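PDB 5XTF: 2,3-dihydroxy-2,3-dihydrophenylpropionate dehydrogenase from Pseudomonas sp. MC1, which catalyses the NAD(+)-dependent oxidation of naphthalene cis-dihydrodiol to 1,2-dihydroxynaphthalene in the breakdown of aromatic hydrocarbons. Local coordinates for residues N22-G30 and F95-A105; L234-K242 and I269-R277. All blocks are in the same frame, centred on the assembly; numbering follows the deposited sequence.

Contact 1 (N22-G30 and F95-A105); sequences NQQVVSITG and FGHLDCFIANA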
loop_
_atom_site.group_PDB
_atom_site.type_symbol
_atom_site.label_atom_id
_atom_site.label_comp_id
_atom_site.label_asym_id
_atom_site.label_seq_id
_atom_site.Cartn_x
_atom_site.Cartn_y
_atom_site.Cartn_z
ATOM N N ASN B 22 36.762 4.905 -7.124
ATOM C CA ASN B 22 36.383 5.462 -5.828
ATOM C C ASN B 22 35.512 6.705 -5.992
ATOM O O ASN B 22 34.382 6.747 -5.495
ATOM C CB ASN B 22 37.630 5.775 -4.989
ATOM C CG ASN B 22 37.622 5.065 -3.627
ATOM O OD1 ASN B 22 37.029 3.987 -3.470
ATOM N ND2 ASN B 22 38.281 5.676 -2.637
ATOM N N GLN B 23 36.012 7.718 -6.701
ATOM C CA GLN B 23 35.427 9.056 -6.628
ATOM C C GLN B 23 33.979 9.080 -7.113
ATOM O O GLN B 23 33.706 8.792 -8.280
ATOM C CB GLN B 23 36.253 10.026 -7.453
ATOM C CG GLN B 23 35.787 11.444 -7.264
ATOM C CD GLN B 23 35.668 11.794 -5.787
ATOM O OE1 GLN B 23 34.561 11.978 -5.275
ATOM N NE2 GLN B 23 36.811 11.887 -5.091
ATOM N N GLN B 24 33.054 9.445 -6.227
ATOM C CA GLN B 24 31.641 9.508 -6.584
ATOM C C GLN B 24 31.217 10.949 -6.818
ATOM O O GLN B 24 31.759 11.881 -6.218
ATOM C CB GLN B 24 30.741 8.891 -5.509
ATOM C CG GLN B 24 31.000 7.422 -5.250
ATOM C CD GLN B 24 30.741 6.571 -6.466
ATOM O OE1 GLN B 24 29.591 6.307 -6.799
ATOM N NE2 GLN B 24 31.809 6.135 -7.137
ATOM N N VAL B 25 30.222 11.111 -7.693
ATOM C CA VAL B 25 29.732 12.405 -8.151
ATOM C C VAL B 25 28.210 12.387 -8.114
ATOM O O VAL B 25 27.589 11.465 -8.655
ATOM C CB VAL B 25 30.219 12.710 -9.577
ATOM C CG1 VAL B 25 29.519 13.932 -10.114
ATOM C CG2 VAL B 25 31.736 12.867 -9.601
ATOM N N VAL B 26 27.610 13.407 -7.499
ATOM C CA VAL B 26 26.159 13.503 -7.373
ATOM C C VAL B 26 25.689 14.851 -7.902
ATOM O O VAL B 26 26.356 15.873 -7.705
ATOM C CB VAL B 26 25.690 13.309 -5.915
ATOM C CG1 VAL B 26 26.274 14.381 -5.004
ATOM C CG2 VAL B 26 24.161 13.310 -5.833
ATOM N N SER B 27 24.521 14.862 -8.539
ATOM C CA SER B 27 23.931 16.083 -9.056
ATOM C C SER B 27 22.530 16.271 -8.482
ATOM O O SER B 27 21.700 15.367 -8.576
ATOM C CB SER B 27 23.879 16.028 -10.573
ATOM O OG SER B 27 23.361 17.243 -11.044
ATOM N N ILE B 28 22.256 17.458 -7.939
ATOM C CA ILE B 28 21.100 17.724 -7.079
ATOM C C ILE B 28 20.306 18.907 -7.640
ATOM O O ILE B 28 20.845 20.011 -7.730
ATOM C CB ILE B 28 21.564 18.032 -5.641
ATOM C CG1 ILE B 28 22.484 16.915 -5.131
ATOM C CG2 ILE B 28 20.381 18.298 -4.709
ATOM C CD1 ILE B 28 23.247 17.239 -3.852
ATOM N N THR B 29 19.032 18.696 -7.998
ATOM C CA THR B 29 18.138 19.827 -8.275
ATOM C C THR B 29 17.468 20.311 -6.980
ATOM O O THR B 29 17.508 19.646 -5.940
ATOM C CB THR B 29 17.045 19.485 -9.298
ATOM O OG1 THR B 29 15.997 18.745 -8.651
ATOM C CG2 THR B 29 17.587 18.696 -10.482
ATOM N N GLY B 30 16.820 21.471 -7.055
ATOM C CA GLY B 30 16.256 22.077 -5.852
ATOM C C GLY B 30 17.269 22.316 -4.748
ATOM O O GLY B 30 16.955 22.128 -3.568
ATOM N N PHE B 95 33.586 17.094 -13.720
ATOM C CA PHE B 95 33.933 15.939 -12.901
ATOM C C PHE B 95 34.115 14.637 -13.672
ATOM O O PHE B 95 34.561 13.651 -13.075
ATOM C CB PHE B 95 32.877 15.724 -11.802
ATOM C CG PHE B 95 32.766 16.875 -10.830
ATOM C CD1 PHE B 95 33.868 17.280 -10.082
ATOM C CD2 PHE B 95 31.558 17.539 -10.656
ATOM C CE1 PHE B 95 33.768 18.344 -9.185
ATOM C CE2 PHE B 95 31.444 18.590 -9.762
ATOM C CZ PHE B 95 32.548 19.003 -9.027
ATOM N N GLY B 96 33.786 14.583 -14.956
ATOM C CA GLY B 96 34.107 13.402 -15.746
ATOM C C GLY B 96 33.026 12.362 -15.905
ATOM O O GLY B 96 32.863 11.800 -16.990
ATOM N N HIS B 97 32.277 12.096 -14.841
ATOM C CA HIS B 97 31.205 11.106 -14.866
ATOM C C HIS B 97 30.126 11.556 -13.883
ATOM O O HIS B 97 30.273 12.563 -13.187
ATOM C CB HIS B 97 31.738 9.707 -14.514
ATOM C CG HIS B 97 32.246 9.607 -13.110
ATOM N ND1 HIS B 97 33.532 9.950 -12.757
ATOM C CD2 HIS B 97 31.620 9.260 -11.958
ATOM C CE1 HIS B 97 33.685 9.797 -11.454
ATOM N NE2 HIS B 97 32.540 9.383 -10.943
ATOM N N LEU B 98 29.025 10.811 -13.836
ATOM C CA LEU B 98 27.938 11.101 -12.908
ATOM C C LEU B 98 27.500 9.785 -12.284
ATOM O O LEU B 98 27.169 8.843 -13.010
ATOM C CB LEU B 98 26.764 11.788 -13.616
ATOM C CG LEU B 98 25.507 12.046 -12.766
ATOM C CD1 LEU B 98 25.758 13.101 -11.680
ATOM C CD2 LEU B 98 24.369 12.476 -13.635
ATOM N N ASP B 99 27.503 9.711 -10.951
ATOM C CA ASP B 99 27.081 8.485 -10.277
ATOM C C ASP B 99 25.641 8.511 -9.780
ATOM O O ASP B 99 24.996 7.462 -9.752
ATOM C CB ASP B 99 28.001 8.169 -9.091
ATOM C CG ASP B 99 29.435 7.935 -9.520
ATOM O OD1 ASP B 99 29.734 6.815 -9.994
ATOM O OD2 ASP B 99 30.263 8.873 -9.386
ATOM N N CYS B 100 25.117 9.660 -9.366
ATOM C CA CYS B 100 23.793 9.709 -8.769
ATOM C C CYS B 100 23.110 10.997 -9.190
ATOM O O CYS B 100 23.742 12.054 -9.225
ATOM C CB CYS B 100 23.867 9.628 -7.237
ATOM S SG CYS B 100 22.235 9.549 -6.398
ATOM N N PHE B 101 21.838 10.901 -9.544
ATOM C CA PHE B 101 21.017 12.071 -9.830
ATOM C C PHE B 101 19.885 12.127 -8.813
ATOM O O PHE B 101 19.132 11.154 -8.663
ATOM C CB PHE B 101 20.445 12.041 -11.251
ATOM C CG PHE B 101 19.526 13.203 -11.545
ATOM C CD1 PHE B 101 20.041 14.478 -11.712
ATOM C CD2 PHE B 101 18.158 13.030 -11.638
ATOM C CE1 PHE B 101 19.217 15.558 -11.971
ATOM C CE2 PHE B 101 17.327 14.116 -11.903
ATOM C CZ PHE B 101 17.863 15.374 -12.066
ATOM N N ILE B 102 19.772 13.258 -8.117
ATOM C CA ILE B 102 18.751 13.478 -7.103
ATOM C C ILE B 102 17.804 14.534 -7.640
ATOM O O ILE B 102 18.173 15.711 -7.753
ATOM C CB ILE B 102 19.341 13.919 -5.761
ATOM C CG1 ILE B 102 20.312 12.866 -5.225
ATOM C CG2 ILE B 102 18.228 14.203 -4.767
ATOM C CD1 ILE B 102 20.847 13.190 -3.850
ATOM N N ALA B 103 16.591 14.114 -7.982
ATOM C CA ALA B 103 15.558 15.022 -8.453
ATOM C C ALA B 103 14.741 15.425 -7.238
ATOM O O ALA B 103 14.053 14.587 -6.643
ATOM C CB ALA B 103 14.699 14.350 -9.517
ATOM N N ASN B 104 14.810 16.702 -6.870
ATOM C CA ASN B 104 14.292 17.150 -5.584
ATOM C C ASN B 104 13.538 18.465 -5.645
ATOM O O ASN B 104 12.776 18.753 -4.716
ATOM C CB ASN B 104 15.443 17.271 -4.566
ATOM C CG ASN B 104 15.066 18.056 -3.327
ATOM O OD1 ASN B 104 14.231 17.620 -2.522
ATOM N ND2 ASN B 104 15.678 19.224 -3.161
ATOM N N ALA B 105 13.721 19.281 -6.675
ATOM C CA ALA B 105 13.026 20.559 -6.727
ATOM C C ALA B 105 11.519 20.324 -6.650
ATOM O O ALA B 105 10.977 19.451 -7.331
ATOM C CB ALA B 105 13.413 21.324 -8.000
HETATM O O HOH W 1 31.898 5.738 -10.443
#
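Val25 and Asp99 meet at the start of the pairing of strands 25-28 and 100-103, neighbours in the parallel sheet of the Rossmann fold of this short-chain dehydrogenase. The bridges run from Val26-Cys100 through Ser27-Phe101 to Ile28-Ile102, with backbone bonds between the strands. On one face, Val26 CG2 sits between two bumps, 4.0 Å from Cys100 CB and 3.9 Å from Ile102 CD1. Leu39 and Phe43 of helix 34-46 cover this face. On the other, Leu98 CD1 packs on Ser27 CB, and helix 81-95 lies over both.

Val25 fills the hollow where segment 95-105 leaves its helix. With CG2 opposite the carbonyl carbon across the CA-CB bond, that methyl lies over a face of the His97 ring and against Phe95 CB. The edge of the same ring turns to the backbone, and NE2 gives a bent bond to Gln23 O (3.0 Å). Asp99 OD2 takes Val25 N on its anti side (2.8 Å), while OD1 forms a salt bridge with Arg256.

Past the strands lies Asn104, an NAD(+)-binding residue. Two backbone amides converge on one hydroxyl oxygen: Asn104 N meets Thr29 OG1 at 3.0 Å and 177°, and Ala105 N meets it at 3.1 Å. A valine in place of Thr29 would probably leave both amides without this acceptor and the backbone at Asn104-Ala105 less firmly placed. The first torsion of Thr29 (79°) turns OG1 to these amides and puts CG2 obliquely by the Phe101 ring, 3.7 Å from Phe101 CZ.

Contact 2 (L234-K242 and I269-R277); sequences LTPLGFAAK and IDGGMALGR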
loop_
_atom_site.group_PDB
_atom_site.type_symbol
_atom_site.label_atom_id
_atom_site.label_comp_id
_atom_site.label_asym_id
_atom_site.label_seq_id
_atom_site.Cartn_x
_atom_site.Cartn_y
_atom_site.Cartn_z
ATOM N N LEU B 234 3.810 19.510 14.540
ATOM C CA LEU B 234 3.021 18.469 15.190
ATOM C C LEU B 234 3.081 17.167 14.395
ATOM O O LEU B 234 2.532 17.070 13.293
ATOM C CB LEU B 234 1.561 18.925 15.364
ATOM C CG LEU B 234 0.559 18.064 16.159
ATOM C CD1 LEU B 234 -0.076 16.953 15.310
ATOM C CD2 LEU B 234 1.193 17.490 17.435
ATOM N N THR B 235 3.758 16.171 14.955
ATOM C CA THR B 235 3.826 14.826 14.393
ATOM C C THR B 235 3.639 13.855 15.553
ATOM O O THR B 235 3.695 14.286 16.712
ATOM C CB THR B 235 5.167 14.588 13.681
ATOM O OG1 THR B 235 6.247 14.626 14.635
ATOM C CG2 THR B 235 5.411 15.643 12.611
ATOM N N PRO B 236 3.402 12.561 15.311
ATOM C CA PRO B 236 3.426 11.610 16.440
ATOM C C PRO B 236 4.724 11.644 17.247
ATOM O O PRO B 236 4.681 11.459 18.469
ATOM C CB PRO B 236 3.213 10.251 15.760
ATOM C CG PRO B 236 2.441 10.580 14.515
ATOM C CD PRO B 236 2.962 11.919 14.058
ATOM N N LEU B 237 5.878 11.885 16.618
ATOM C CA LEU B 237 7.123 11.963 17.380
ATOM C C LEU B 237 7.281 13.283 18.121
ATOM O O LEU B 237 8.282 13.474 18.815
ATOM C CB LEU B 237 8.339 11.728 16.476
ATOM C CG LEU B 237 8.540 10.275 16.028
ATOM C CD1 LEU B 237 9.863 10.128 15.304
ATOM C CD2 LEU B 237 8.453 9.280 17.191
ATOM N N GLY B 238 6.329 14.194 17.983
ATOM C CA GLY B 238 6.237 15.325 18.868
ATOM C C GLY B 238 7.037 16.539 18.474
ATOM O O GLY B 238 7.123 17.481 19.269
ATOM N N PHE B 239 7.624 16.560 17.284
ATOM C CA PHE B 239 8.409 17.717 16.898
ATOM C C PHE B 239 8.458 17.789 15.385
ATOM O O PHE B 239 8.176 16.809 14.687
ATOM C CB PHE B 239 9.820 17.670 17.492
ATOM C CG PHE B 239 10.736 16.682 16.835
ATOM C CD1 PHE B 239 11.664 17.099 15.886
ATOM C CD2 PHE B 239 10.706 15.341 17.191
ATOM C CE1 PHE B 239 12.527 16.188 15.285
ATOM C CE2 PHE B 239 11.566 14.422 16.595
ATOM C CZ PHE B 239 12.477 14.842 15.645
ATOM N N ALA B 240 8.775 18.982 14.889
ATOM C CA ALA B 240 9.031 19.200 13.475
ATOM C C ALA B 240 10.532 19.137 13.245
ATOM O O ALA B 240 11.317 19.691 14.022
ATOM C CB ALA B 240 8.472 20.543 13.010
ATOM N N ALA B 241 10.930 18.427 12.198
ATOM C CA ALA B 241 12.338 18.225 11.913
ATOM C C ALA B 241 12.869 19.346 11.034
ATOM O O ALA B 241 12.173 19.848 10.143
ATOM C CB ALA B 241 12.564 16.875 11.232
ATOM N N LYS B 242 14.101 19.747 11.318
ATOM C CA LYS B 242 14.844 20.612 10.428
ATOM C C LYS B 242 15.252 19.822 9.189
ATOM O O LYS B 242 15.501 18.615 9.272
ATOM C CB LYS B 242 16.096 21.144 11.131
ATOM C CG LYS B 242 15.855 21.916 12.435
ATOM C CD LYS B 242 15.620 23.416 12.188
ATOM C CE LYS B 242 16.044 24.291 13.367
ATOM N NZ LYS B 242 14.937 25.110 13.931
ATOM N N ILE B 269 10.272 9.395 5.978
ATOM C CA ILE B 269 10.924 10.034 7.110
ATOM C C ILE B 269 10.073 11.244 7.479
ATOM O O ILE B 269 10.272 12.350 6.966
ATOM C CB ILE B 269 12.397 10.385 6.788
ATOM C CG1 ILE B 269 13.040 11.143 7.945
ATOM C CG2 ILE B 269 12.529 11.152 5.472
ATOM C CD1 ILE B 269 14.557 11.074 7.957
ATOM N N ASP B 270 9.098 11.031 8.374
ATOM C CA ASP B 270 8.007 11.979 8.555
ATOM C C ASP B 270 7.540 12.090 10.000
ATOM O O ASP B 270 6.448 12.616 10.245
ATOM C CB ASP B 270 6.820 11.565 7.690
ATOM C CG ASP B 270 6.363 10.126 7.959
ATOM O OD1 ASP B 270 6.870 9.469 8.908
ATOM O OD2 ASP B 270 5.471 9.651 7.217
ATOM N N GLY B 271 8.311 11.578 10.957
ATOM C CA GLY B 271 7.908 11.657 12.343
ATOM C C GLY B 271 6.646 10.896 12.663
ATOM O O GLY B 271 6.002 11.186 13.675
ATOM N N GLY B 272 6.277 9.925 11.826
ATOM C CA GLY B 272 5.082 9.137 12.025
ATOM C C GLY B 272 3.844 9.709 11.390
ATOM O O GLY B 272 2.761 9.144 11.574
ATOM N N MET B 273 3.976 10.800 10.634
ATOM C CA MET B 273 2.810 11.520 10.130
ATOM C C MET B 273 1.922 10.635 9.274
ATOM O O MET B 273 0.697 10.768 9.306
ATOM C CB MET B 273 3.252 12.728 9.320
ATOM C CG MET B 273 2.170 13.774 9.121
ATOM S SD MET B 273 2.929 15.252 8.422
ATOM C CE MET B 273 4.531 15.084 9.206
ATOM N N ALA B 274 2.517 9.750 8.473
ATOM C CA ALA B 274 1.706 8.851 7.666
ATOM C C ALA B 274 0.813 7.977 8.544
ATOM O O ALA B 274 -0.303 7.631 8.144
ATOM C CB ALA B 274 2.609 7.998 6.771
ATOM N N LEU B 275 1.268 7.644 9.754
ATOM C CA LEU B 275 0.447 6.844 10.661
ATOM C C LEU B 275 -0.840 7.559 11.054
ATOM O O LEU B 275 -1.851 6.903 11.337
ATOM C CB LEU B 275 1.236 6.498 11.928
ATOM C CG LEU B 275 2.131 5.261 12.020
ATOM C CD1 LEU B 275 2.651 4.850 10.674
ATOM C CD2 LEU B 275 3.258 5.602 12.958
ATOM N N GLY B 276 -0.825 8.883 11.108
ATOM C CA GLY B 276 -1.921 9.646 11.669
ATOM C C GLY B 276 -1.520 10.365 12.947
ATOM O O GLY B 276 -0.443 10.162 13.508
ATOM N N ARG B 277 -2.447 11.208 13.407
ATOM C CA ARG B 277 -2.195 12.219 14.445
ATOM C C ARG B 277 -2.259 11.649 15.839
ATOM O O ARG B 277 -3.155 10.875 16.141
ATOM C CB ARG B 277 -3.170 13.410 14.306
ATOM C CG ARG B 277 -2.898 14.213 13.007
ATOM C CD ARG B 277 -3.180 13.456 11.663
ATOM N NE ARG B 277 -4.652 13.361 11.288
ATOM C CZ ARG B 277 -5.195 12.431 10.463
ATOM N NH1 ARG B 277 -4.490 11.348 10.146
ATOM N NH2 ARG B 277 -6.512 12.393 10.197
#
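The backbones of Leu237 and Gly271 join through one hydrogen bond, Leu237 N to Gly271 O (3.0 Å, 150°), between a type I turn over Thr235-Gly238 and a type I' turn over Asp270-Met273. The second turn follows the last strand, 266-269, of the Rossmann-fold sheet.

Pro236 is the main bump. Its ring lies against the carbonyl of Gly271 in the turn and that of Gly276 beyond it, with CD 3.2 Å from Gly271 O and CG 3.1 Å from Gly276 O. Leu237 CB and CG also lie against Gly271 O. Gly271 fits closely because it has no side chain; a CB there would run into Thr235 OG1.

Asp270 bonds to the backbone of its own turn and of the residue after it. OD1 accepts from Gly272 N in an Asx turn, and OD2 accepts from Ala274 N, both from above the carboxylate plane. A second subunit borders the contact. Lys260 of that subunit packs on Leu237, and its Phe261 meets the ring of Phe239.

Thr235 divides its two branches. OG1 gives its hydrogen to Phe239 O at 2.9 Å. CG2 meets the end of Met273, whose chain bends at its third torsion (-32°) and brings CE to 3.6 Å from Thr235 CG2.

From the N terminus, strand 25-28 comes first. The chain then runs through helix 34-46, strand 49-54, helix 57-67, strand 72-75 and helix 81-95 before strand 100-103 returns beside it and closes contact 1. That contact joins the first half of the Rossmann sheet to the second in its middle. The chain next adds strands 153-157 and 195-201. Contact 2 closes a shorter loop, through helix 248-254 and strand 266-269, and ties the loop before that helix to the C-terminal tail. The two loops follow in series and neither nest nor cross. The centres of contact 1 and contact 2 are about 29 Å apart, on opposite sides of the chain's centre.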